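Nitrogen regulatory PII-like protein (Bacillus subtilis subsp. subtilis, PDB 4R25) is required for full induction of the nrgAB operon under ammonium limitation, and is a trimeric member of the PII family of nitrogen regulators. Local coordinates at residues L18-E21 / L22-G26; T76-A79 / K80-K84; K69-V72 / D73-T76. All blocks are in the same frame, centred on the assembly; numbering follows the deposited sequence.

The three contacts fall on the two helices that, in the ferredoxin-like fold of PII proteins, pack on one face of an antiparallel sheet. Interaction 1 comes first along the chain, on helix 15-25; interaction 3 joins the preceding loop to the first turn of helix 72-83 and interaction 2 continues it to its end, the two sharing Thr76. Their centres lie about 11 to 12 Å apart. Interactions 1 and 2 meet through a salt bridge from Glu21 to Arg81, with Glu21 packing on Thr78 and Val82, whereas interactions 1 and 3 meet where Ile25 and Gly26 touch Val70, Gln74 and Val75. Local helical contacts thus arrange the side chains through which the two helices pack.

Interaction 1. Residues L18-E21 / L22-G26; sequences LKQE and LGKIG
Leu18 and Leu22, one turn apart on helix 15-25, meet through their branches: CD2 of Leu18 lies 3.6 Å from CD1 of Leu22, the two side chains slanting across each other. The backbone bond beneath them is nearly straight, with Leu22 N 2.7 Å from Leu18 O and an N-H...O angle of 171°. Replacing Leu22 by an alanine would probably leave CD2 of Leu18 without this neighbour and open a gap against Ile65 of strand 51-67.

Lys24 follows the helix surface backwards. With its CG beside the backbone N (chi1 -76°) and an extended chain beyond, it runs over the carbonyl of Gln20: CB, CG and CD all lie against Gln20 O, CG at 3.3 Å. CE then comes 4.1 Å from Gln20 OE1, and NZ ends 3.9 Å from Glu21 OE2, a long salt bridge. The acid's stronger partner is Arg81, bound through OE1, while Gln20 NE2 bonds Glu16 and the carbonyl of Ile53 in the second subunit. The helix closes in a Schellman motif at Gly26, whose phi is positive.

One helix thus carries an apolar strip against the sheet and a polar strip shared with its neighbours; the long lysine bridge probably adds little beside the Glu21-Arg81 pair.

Interaction 2. Residues T76-A79 / K80-K84; sequences TETA and KRVLK
Arg81 N and Glu77 O are joined by a 3.2 Å hydrogen bond, almost straight with an N-H...O angle of 173°, and Lys80 N bonds Thr76 O at 3.0 Å. Such backbone bonds of helix 72-83 are the strongest polar links between residues 76-79 and 80-84. Val82 N and Leu83 N repeat the pattern on the carbonyls of Thr78 and Ala79, an unbroken run of i to i+4 bonds in the last turns.

The charged side chains come next. Glu77 OE1 and Lys80 NZ form a long salt bridge of 3.7 Å, their chains slanting across one another. The glutamate reaches it with CG anti to the backbone N (chi1 -180°) and a bend at chi2, while the lysine bends at chi3. On its way the lysine passes the Thr76 carbonyl, CD lying 3.4 Å from Thr76 O, and NZ has a further, weak ion pair with Glu109 of the third subunit. Arg81 directs its main polar interaction away from this helix, NH2 pairing with Glu21 OE1, while NH1 rests 3.9 Å from Thr78 CG2. Thr78 OG1 faces back along the helix to bond the carbonyl of Gln74.

Packing completes the contact through aliphatic carbons set against carbonyl oxygens: CG2 of Val82 lies against Thr78 O, and CG of Leu83 is 3.3 Å from Ala79 O. Around the helix these residues divide their neighbours. Thr78 and Val82 turn to helix 15-25, Ala79 and Leu83 pack on Ile8 of strand 4-10, and Thr76 and Leu83 also meet Ile102 and Ile104, respectively, of the third subunit. The segment thereby joins the paired helices, the sheet and the trimer interface.

Interaction 3. Residues K69-V72 / D73-T76; sequences KVPV and DQVT
Val70 makes the first apolar contact, its CG1 lying 4.0 Å from CG2 of Val75 as the two side chains cross at about a right angle. Here the chain is still a loop, so this pair brings the approach to helix 72-83 against the helix's own first turn.

Pro71 occupies the N-cap position. Its carbonyl is the first acceptor of the helix: Val75 N bonds Pro71 O at 3.2 Å, the donor lying in the carbonyl plane, and Gln74 N adds a weaker bond to the same oxygen. The proline ring also has a polar neighbour, for the extended Gln74 side chain lies beside it and points the same way, bringing NE2 3.6 Å from Pro71 CD. CG of that glutamine stands roughly anti to the backbone N (chi1 -152°), which directs the extended chain along the ring.

Val72 begins the helix proper. Thr76 N bonds Val72 O at 2.8 Å with the donor nearly in line with the C=O, and Val75 N makes a weak second bond to this carbonyl. One methyl of the valine takes up the packing: CG1 meets Thr76 CG2 at 3.7 Å and passes 4.0 Å from Asp73 OD1. Thr76 OG1, by contrast, turns back to a weak hydrogen bond with Asp73 O.

The turn launches the helical link of a beta-alpha-beta crossover, from strand 51-67 over strand 4-10 to strand 92-97. Val72 packs on Val67 and Phe4, and Val75 on Ile65, Val67 and Val6, which seats the first turn across strands 51-67 and 4-10. Towards helix 15-25, Val70 and Gln74 touch Ile25 while Val75 touches Leu22.

Interaction 1. Residues L18-E21 / L22-G26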
# COMPACT_ATOMS: atom_id res chain seq x y z
N LEU A 18 -0.02 11.13 18.18
CA LEU A 18 0.93 10.49 17.28
C LEU A 18 1.65 11.55 16.43
O LEU A 18 2.88 11.54 16.32
CB LEU A 18 0.20 9.51 16.36
CG LEU A 18 0.76 8.11 16.10
CD1 LEU A 18 0.42 7.68 14.68
CD2 LEU A 18 2.26 8.02 16.33
N LYS A 19 0.88 12.44 15.83
CA LYS A 19 1.44 13.53 15.05
C LYS A 19 2.42 14.35 15.88
O LYS A 19 3.48 14.73 15.38
CB LYS A 19 0.33 14.41 14.48
CG LYS A 19 -0.63 13.69 13.56
CD LYS A 19 -1.74 14.61 13.09
CE LYS A 19 -2.73 13.90 12.20
NZ LYS A 19 -3.81 14.83 11.79
N GLN A 20 2.07 14.62 17.14
CA GLN A 20 2.98 15.32 18.05
C GLN A 20 4.28 14.57 18.23
O GLN A 20 5.37 15.13 18.09
CB GLN A 20 2.35 15.57 19.43
CG GLN A 20 1.20 16.58 19.45
CD GLN A 20 1.62 17.96 18.97
OE1 GLN A 20 2.61 18.53 19.44
NE2 GLN A 20 0.85 18.51 18.03
N GLU A 21 4.17 13.28 18.54
CA GLU A 21 5.36 12.49 18.86
C GLU A 21 6.22 12.21 17.63
O GLU A 21 7.44 12.29 17.69
CB GLU A 21 4.97 11.19 19.56
CG GLU A 21 4.15 11.40 20.84
CD GLU A 21 4.91 12.13 21.93
OE1 GLU A 21 5.72 11.49 22.63
OE2 GLU A 21 4.70 13.36 22.09
N LEU A 22 5.58 11.91 16.50
CA LEU A 22 6.33 11.65 15.28
C LEU A 22 6.99 12.93 14.82
O LEU A 22 8.16 12.93 14.41
CB LEU A 22 5.42 11.08 14.18
CG LEU A 22 4.89 9.67 14.44
CD1 LEU A 22 3.90 9.28 13.37
CD2 LEU A 22 6.04 8.68 14.52
N GLY A 23 6.24 14.02 14.88
CA GLY A 23 6.79 15.34 14.59
C GLY A 23 8.07 15.64 15.37
O GLY A 23 9.03 16.15 14.81
N LYS A 24 8.09 15.29 16.66
CA LYS A 24 9.22 15.67 17.51
C LYS A 24 10.49 14.92 17.19
O LYS A 24 11.58 15.46 17.39
CB LYS A 24 8.86 15.54 18.99
CG LYS A 24 7.99 16.69 19.47
CD LYS A 24 7.25 16.37 20.76
CE LYS A 24 6.21 17.47 21.03
NZ LYS A 24 5.31 17.19 22.18
N ILE A 25 10.37 13.70 16.69
CA ILE A 25 11.55 12.89 16.39
C ILE A 25 12.07 13.11 14.96
O ILE A 25 13.07 12.51 14.56
CB ILE A 25 11.29 11.39 16.62
CG1 ILE A 25 10.63 10.76 15.39
CG2 ILE A 25 10.43 11.20 17.85
CD1 ILE A 25 10.16 9.33 15.59
N GLY A 26 11.40 13.97 14.20
CA GLY A 26 11.91 14.32 12.88
C GLY A 26 11.00 14.13 11.67
O GLY A 26 11.33 14.63 10.59

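Interaction 2. Residues T76-A79 / K80-K84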
# COMPACT_ATOMS: atom_id res chain seq x y z
N THR A 76 9.04 3.30 15.03
CA THR A 76 8.22 2.19 15.48
C THR A 76 8.05 2.19 16.99
O THR A 76 6.97 1.89 17.50
CB THR A 76 8.76 0.83 15.01
OG1 THR A 76 9.98 0.54 15.70
CG2 THR A 76 9.03 0.87 13.52
N GLU A 77 9.11 2.55 17.72
CA GLU A 77 9.04 2.57 19.18
C GLU A 77 8.06 3.63 19.67
O GLU A 77 7.29 3.40 20.60
CB GLU A 77 10.42 2.81 19.79
CG GLU A 77 10.41 2.83 21.31
CD GLU A 77 10.10 1.47 21.92
OE1 GLU A 77 10.26 0.44 21.22
OE2 GLU A 77 9.70 1.42 23.10
N THR A 78 8.11 4.79 19.02
CA THR A 78 7.21 5.88 19.35
C THR A 78 5.78 5.50 19.05
O THR A 78 4.87 5.81 19.81
CB THR A 78 7.57 7.14 18.55
OG1 THR A 78 8.96 7.42 18.73
CG2 THR A 78 6.74 8.33 19.01
N ALA A 79 5.58 4.83 17.92
CA ALA A 79 4.26 4.37 17.53
C ALA A 79 3.67 3.40 18.56
O ALA A 79 2.48 3.46 18.87
CB ALA A 79 4.31 3.72 16.15
N LYS A 80 4.51 2.52 19.09
CA LYS A 80 4.06 1.57 20.12
C LYS A 80 3.57 2.29 21.37
O LYS A 80 2.41 2.13 21.76
CB LYS A 80 5.18 0.60 20.50
CG LYS A 80 5.64 -0.27 19.35
CD LYS A 80 7.03 -0.83 19.59
CE LYS A 80 7.03 -1.89 20.68
NZ LYS A 80 8.32 -2.65 20.67
N ARG A 81 4.44 3.07 21.99
CA ARG A 81 4.09 3.81 23.18
C ARG A 81 2.75 4.49 23.04
O ARG A 81 1.85 4.30 23.85
CB ARG A 81 5.12 4.90 23.46
CG ARG A 81 6.43 4.42 24.01
CD ARG A 81 7.33 5.62 24.19
NE ARG A 81 6.55 6.85 24.26
CZ ARG A 81 6.82 7.95 23.57
NH1 ARG A 81 7.86 7.97 22.75
NH2 ARG A 81 6.06 9.03 23.70
N VAL A 82 2.63 5.31 22.00
CA VAL A 82 1.50 6.21 21.86
C VAL A 82 0.19 5.48 21.63
O VAL A 82 -0.86 5.90 22.12
CB VAL A 82 1.73 7.20 20.70
CG1 VAL A 82 0.52 8.09 20.52
CG2 VAL A 82 2.98 8.02 20.93
N LEU A 83 0.25 4.38 20.88
CA LEU A 83 -0.96 3.68 20.42
C LEU A 83 -1.34 2.47 21.27
O LEU A 83 -2.41 1.88 21.10
CB LEU A 83 -0.80 3.28 18.94
CG LEU A 83 -0.55 4.42 17.96
CD1 LEU A 83 -0.17 3.91 16.58
CD2 LEU A 83 -1.76 5.34 17.89
N LYS A 84 -0.46 2.11 22.20
CA LYS A 84 -0.69 1.00 23.12
C LYS A 84 -1.80 1.32 24.12
O LYS A 84 -1.75 2.35 24.80
CB LYS A 84 0.60 0.67 23.86
CG LYS A 84 0.43 -0.20 25.09
CD LYS A 84 0.76 -1.66 24.81
CE LYS A 84 2.25 -1.87 24.54
NZ LYS A 84 3.09 -1.19 25.56

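Interaction 3. Residues K69-V72 / D73-T76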
# COMPACT_ATOMS: atom_id res chain seq x y z
N LYS A 69 16.80 9.36 7.17
CA LYS A 69 17.60 9.94 8.25
C LYS A 69 17.01 9.57 9.59
O LYS A 69 17.68 8.99 10.44
CB LYS A 69 17.68 11.46 8.12
CG LYS A 69 18.54 11.95 6.96
CD LYS A 69 17.73 12.87 6.05
CE LYS A 69 16.47 12.17 5.54
NZ LYS A 69 15.69 13.07 4.65
N VAL A 70 15.74 9.91 9.78
CA VAL A 70 15.03 9.49 10.97
C VAL A 70 14.95 7.98 11.01
O VAL A 70 14.41 7.36 10.10
CB VAL A 70 13.61 10.03 10.99
CG1 VAL A 70 12.88 9.51 12.22
CG2 VAL A 70 13.62 11.55 10.93
N PRO A 71 15.49 7.38 12.08
CA PRO A 71 15.64 5.93 12.18
C PRO A 71 14.30 5.23 12.33
O PRO A 71 13.46 5.64 13.13
CB PRO A 71 16.46 5.76 13.47
CG PRO A 71 17.12 7.09 13.68
CD PRO A 71 16.10 8.08 13.22
N VAL A 72 14.12 4.15 11.56
CA VAL A 72 12.91 3.35 11.66
C VAL A 72 12.57 3.01 13.10
O VAL A 72 11.43 3.20 13.54
CB VAL A 72 13.04 2.04 10.86
CG1 VAL A 72 11.87 1.13 11.15
CG2 VAL A 72 13.12 2.33 9.39
N ASP A 73 13.56 2.52 13.85
CA ASP A 73 13.30 2.01 15.19
C ASP A 73 12.81 3.08 16.17
O ASP A 73 12.10 2.78 17.14
CB ASP A 73 14.54 1.28 15.72
CG ASP A 73 14.90 0.05 14.90
OD1 ASP A 73 14.05 -0.41 14.11
OD2 ASP A 73 16.02 -0.46 15.05
N GLN A 74 13.16 4.34 15.90
CA GLN A 74 12.63 5.45 16.68
C GLN A 74 11.19 5.72 16.25
O GLN A 74 10.37 6.11 17.08
CB GLN A 74 13.51 6.70 16.50
CG GLN A 74 13.49 7.67 17.68
CD GLN A 74 14.47 8.84 17.53
OE1 GLN A 74 14.26 9.92 18.09
NE2 GLN A 74 15.54 8.63 16.78
N VAL A 75 10.86 5.49 14.98
CA VAL A 75 9.48 5.62 14.51
C VAL A 75 8.58 4.54 15.09
O VAL A 75 7.48 4.82 15.57
CB VAL A 75 9.34 5.53 12.97
CG1 VAL A 75 7.86 5.55 12.60
CG2 VAL A 75 10.08 6.66 12.29
N THR A 76 9.04 3.30 15.03
CA THR A 76 8.22 2.19 15.48
C THR A 76 8.05 2.19 16.99
O THR A 76 6.97 1.89 17.50
CB THR A 76 8.76 0.83 15.01
OG1 THR A 76 9.98 0.54 15.70
CG2 THR A 76 9.03 0.87 13.52